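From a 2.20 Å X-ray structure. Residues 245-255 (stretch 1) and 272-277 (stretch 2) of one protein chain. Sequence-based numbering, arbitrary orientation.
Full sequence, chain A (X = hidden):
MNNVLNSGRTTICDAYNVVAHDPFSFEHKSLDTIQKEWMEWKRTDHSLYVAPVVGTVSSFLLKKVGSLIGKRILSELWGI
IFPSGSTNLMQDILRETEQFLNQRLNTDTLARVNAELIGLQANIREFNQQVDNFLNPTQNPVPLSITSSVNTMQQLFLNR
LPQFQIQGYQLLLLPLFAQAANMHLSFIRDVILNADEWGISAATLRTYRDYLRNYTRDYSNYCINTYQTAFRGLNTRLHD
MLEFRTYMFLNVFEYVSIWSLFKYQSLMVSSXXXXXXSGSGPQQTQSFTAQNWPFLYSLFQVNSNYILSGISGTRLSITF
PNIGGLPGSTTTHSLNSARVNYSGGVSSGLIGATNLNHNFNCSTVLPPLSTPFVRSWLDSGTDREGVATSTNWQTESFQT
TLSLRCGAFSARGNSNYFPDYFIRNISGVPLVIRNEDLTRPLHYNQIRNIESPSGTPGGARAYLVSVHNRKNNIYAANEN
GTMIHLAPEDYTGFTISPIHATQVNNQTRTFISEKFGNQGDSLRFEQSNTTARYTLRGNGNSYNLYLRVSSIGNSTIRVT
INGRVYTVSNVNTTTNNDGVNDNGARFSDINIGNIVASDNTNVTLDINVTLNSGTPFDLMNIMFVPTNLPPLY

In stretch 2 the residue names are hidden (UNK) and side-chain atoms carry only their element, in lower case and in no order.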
# COMPACT_ATOMS: atom_id res chain seq x y z
N ARG A 245 -2.70 9.65 6.28
CA ARG A 245 -2.80 8.81 5.09
C ARG A 245 -2.74 7.33 5.46
O ARG A 245 -3.55 6.53 5.00
CB ARG A 245 -1.68 9.13 4.10
CG ARG A 245 -1.62 8.17 2.91
CD ARG A 245 -0.52 8.57 1.93
NE ARG A 245 -0.41 7.62 0.83
CZ ARG A 245 0.03 6.37 0.96
NH1 ARG A 245 0.41 5.91 2.14
NH2 ARG A 245 0.08 5.57 -0.10
N THR A 246 -1.77 6.99 6.30
CA THR A 246 -1.60 5.61 6.73
C THR A 246 -2.87 5.09 7.39
O THR A 246 -3.35 4.01 7.06
CB THR A 246 -0.43 5.48 7.72
OG1 THR A 246 0.80 5.67 7.01
CG2 THR A 246 -0.44 4.12 8.39
N TYR A 247 -3.40 5.88 8.31
CA TYR A 247 -4.61 5.50 9.02
C TYR A 247 -5.74 5.18 8.04
O TYR A 247 -6.37 4.13 8.13
CB TYR A 247 -5.06 6.62 9.97
CG TYR A 247 -6.12 6.16 10.94
CD1 TYR A 247 -5.78 5.75 12.24
CD2 TYR A 247 -7.45 6.07 10.55
CE1 TYR A 247 -6.75 5.25 13.11
CE2 TYR A 247 -8.42 5.57 11.42
CZ TYR A 247 -8.06 5.16 12.69
OH TYR A 247 -9.03 4.63 13.52
N MET A 248 -5.98 6.07 7.08
CA MET A 248 -7.03 5.87 6.09
C MET A 248 -6.72 4.77 5.08
O MET A 248 -7.62 4.07 4.60
CB MET A 248 -7.34 7.18 5.36
CG MET A 248 -8.02 8.24 6.24
SD MET A 248 -9.61 7.67 6.91
CE MET A 248 -9.73 8.64 8.44
N PHE A 249 -5.45 4.60 4.74
CA PHE A 249 -5.10 3.55 3.78
C PHE A 249 -5.29 2.17 4.40
O PHE A 249 -5.71 1.23 3.73
CB PHE A 249 -3.67 3.75 3.28
CG PHE A 249 -3.60 4.47 1.96
CD1 PHE A 249 -3.94 5.82 1.87
CD2 PHE A 249 -3.25 3.79 0.79
CE1 PHE A 249 -3.93 6.47 0.64
CE2 PHE A 249 -3.24 4.43 -0.44
CZ PHE A 249 -3.59 5.78 -0.52
N LEU A 250 -5.00 2.04 5.69
CA LEU A 250 -5.16 0.76 6.37
C LEU A 250 -6.61 0.46 6.71
O LEU A 250 -7.05 -0.69 6.65
CB LEU A 250 -4.32 0.73 7.65
CG LEU A 250 -2.81 0.53 7.48
CD1 LEU A 250 -2.12 0.68 8.82
CD2 LEU A 250 -2.55 -0.84 6.87
N ASN A 251 -7.36 1.51 7.05
CA ASN A 251 -8.76 1.40 7.43
C ASN A 251 -9.73 1.47 6.26
O ASN A 251 -10.86 0.99 6.37
CB ASN A 251 -9.14 2.52 8.40
CG ASN A 251 -8.88 2.16 9.84
OD1 ASN A 251 -9.68 1.47 10.46
ND2 ASN A 251 -7.76 2.63 10.37
N VAL A 252 -9.30 2.06 5.16
CA VAL A 252 -10.18 2.24 4.03
C VAL A 252 -9.69 1.85 2.64
O VAL A 252 -10.33 1.06 1.95
CB VAL A 252 -10.66 3.72 3.95
CG1 VAL A 252 -11.58 3.92 2.75
CG2 VAL A 252 -11.37 4.10 5.25
N PHE A 253 -8.56 2.39 2.21
CA PHE A 253 -8.11 2.11 0.85
C PHE A 253 -7.52 0.76 0.50
O PHE A 253 -7.44 0.42 -0.68
CB PHE A 253 -7.24 3.27 0.38
CG PHE A 253 -7.98 4.57 0.38
CD1 PHE A 253 -7.79 5.49 1.41
CD2 PHE A 253 -8.98 4.81 -0.56
CE1 PHE A 253 -8.60 6.62 1.50
CE2 PHE A 253 -9.79 5.93 -0.48
CZ PHE A 253 -9.60 6.84 0.56
N GLU A 254 -7.12 -0.01 1.50
CA GLU A 254 -6.62 -1.35 1.23
C GLU A 254 -7.84 -2.09 0.68
O GLU A 254 -7.73 -2.92 -0.21
CB GLU A 254 -6.15 -2.02 2.52
CG GLU A 254 -4.66 -1.91 2.73
CD GLU A 254 -3.87 -2.63 1.65
OE1 GLU A 254 -2.92 -2.03 1.12
OE2 GLU A 254 -4.20 -3.80 1.34
N TYR A 255 -9.00 -1.74 1.22
CA TYR A 255 -10.26 -2.36 0.79
C TYR A 255 -10.69 -1.84 -0.56
O TYR A 255 -11.08 -2.61 -1.44
CB TYR A 255 -11.35 -2.09 1.83
CG TYR A 255 -10.96 -2.56 3.21
CD1 TYR A 255 -10.89 -1.67 4.29
CD2 TYR A 255 -10.63 -3.89 3.44
CE1 TYR A 255 -10.50 -2.11 5.56
CE2 TYR A 255 -10.24 -4.34 4.70
CZ TYR A 255 -10.18 -3.45 5.75
OH TYR A 255 -9.80 -3.92 6.99
N UNK A 272 0.89 -3.64 -2.67
CA UNK A 272 -0.16 -2.65 -2.58
C UNK A 272 0.43 -1.26 -2.43
O UNK A 272 1.58 -1.03 -2.76
N UNK A 273 -0.37 -0.33 -1.92
CA UNK A 273 0.10 1.03 -1.72
C UNK A 273 1.13 1.06 -0.61
O UNK A 273 1.14 0.20 0.27
c UNK A 273 -1.07 1.94 -1.36
N UNK A 274 2.02 2.05 -0.66
CA UNK A 274 3.03 2.19 0.38
C UNK A 274 2.42 2.82 1.61
O UNK A 274 1.31 3.35 1.57
c UNK A 274 4.97 2.57 -1.23
o UNK A 274 5.32 1.39 -1.25
c UNK A 274 4.16 3.13 -0.08
n UNK A 274 5.30 3.44 -2.18
N UNK A 275 3.16 2.76 2.71
CA UNK A 275 2.78 3.40 3.96
C UNK A 275 4.06 4.16 4.27
O UNK A 275 5.13 3.56 4.35
c UNK A 275 2.51 2.37 5.07
c UNK A 275 1.28 1.45 4.92
c UNK A 275 0.03 2.29 4.74
c UNK A 275 1.16 0.58 6.16
N UNK A 276 3.97 5.48 4.41
CA UNK A 276 5.16 6.28 4.70
C UNK A 276 5.20 6.71 6.14
O UNK A 276 4.19 7.12 6.71
c UNK A 276 4.95 7.28 2.37
c UNK A 276 5.76 6.71 0.16
c UNK A 276 3.66 7.35 1.85
c UNK A 276 3.42 7.11 0.50
c UNK A 276 5.21 7.54 3.83
c UNK A 276 4.48 6.79 -0.34
o UNK A 276 4.28 6.55 -1.68
c UNK A 276 5.99 6.95 1.51
N UNK A 277 6.39 6.63 6.73
CA UNK A 277 6.57 7.02 8.11
C UNK A 277 7.70 8.02 8.24
O UNK A 277 8.73 7.91 7.56
c UNK A 277 6.88 5.79 8.96
O HOH W 1 1.46 6.95 4.88
O HOH W 2 2.43 6.80 8.82
O HOH W 3 -3.00 -1.28 -1.23
O HOH W 4 -0.73 -0.46 2.22

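Position 272 has backbone atoms and no side-chain atom. A CB built there would point toward stretch 1 and lie 3.3 Å from Glu-254 OE1, which is tight. The residue is Gly-272.

Position 273 carries one side-chain carbon, CB. It points toward the helix and meets the edge of the Phe-249 ring, where CB lies 3.4 Å from Phe-249 CE2. Arg-245 NH2 lies 4.0 Å from the same CB. The residue is Ala-273. Its backbone is tied to Glu-254 through two waters. Water 3 accepts from Ala-273 N (2.9 Å) and donates to Glu-254 OE1 (2.5 Å). Water 4 donates to Ala-273 O (2.8 Å) and to Glu-254 OE1 (2.9 Å).

Position 274 has two side-chain carbons, the second bearing one oxygen and one nitrogen. CB points sideways, and the nearest side-chain approach is CB to Arg-245 NH2, 4.8 Å. This is a short amide, Asn-274. The backbone makes the contact: Asn-274 O accepts hydrogen bonds from Arg-245 NH1 (2.8 Å) and Arg-245 NH2 (3.0 Å). The carbonyl lies near the guanidinium plane, where both nitrogens can reach it.

Position 275 has four side-chain carbons, forked at the second. CB points sideways, but the branched end comes nearer the helix and touches Thr-246, Phe-249 and Leu-250. That is Leu-275. Leu-275 CD1 lies 4.0 Å from Leu-250 CD2. Leu-275 CD2 lies 4.2 Å from Phe-249 CB and 4.1 Å from Thr-246 CG2.

Position 276 has one carbon, then a six-carbon ring bearing one oxygen. The ring touches the Arg-245 guanidinium. It is Tyr-276. Tyr-276 CE1 sits over one face of the Arg-245 guanidinium, 3.5 Å from Arg-245 CZ. The guanidinium in turn lies at the edge of the ring. The hydroxyl Tyr-276 OH accepts a weak hydrogen bond from Asn-274 ND2 (3.3 Å). Water 1 accepts from Tyr-276 N (2.9 Å), Thr-246 OG1 (2.6 Å) and Arg-245 NH1 (3.1 Å). Water 2 donates to Tyr-276 O (2.8 Å) and Thr-246 OG1 (2.7 Å).

Position 277 has one side-chain carbon. This CB points sideways and is 6.4 Å from Thr-246 OG1, outside the contact. It is Ala-277.

The strand runs roughly antiparallel to the helix, at 154°. Leu-275 and Ala-273 supply apolar packing. Arg-245, extended with its first three chi angles all t, reaches the loop carbonyl with its guanidinium. Waters bridge backbone polar groups of stretch 2 to Thr-246, Arg-245 and Glu-254. The two stretches together bury 383 Å².

Stretch 2 (272-277) GANLYA
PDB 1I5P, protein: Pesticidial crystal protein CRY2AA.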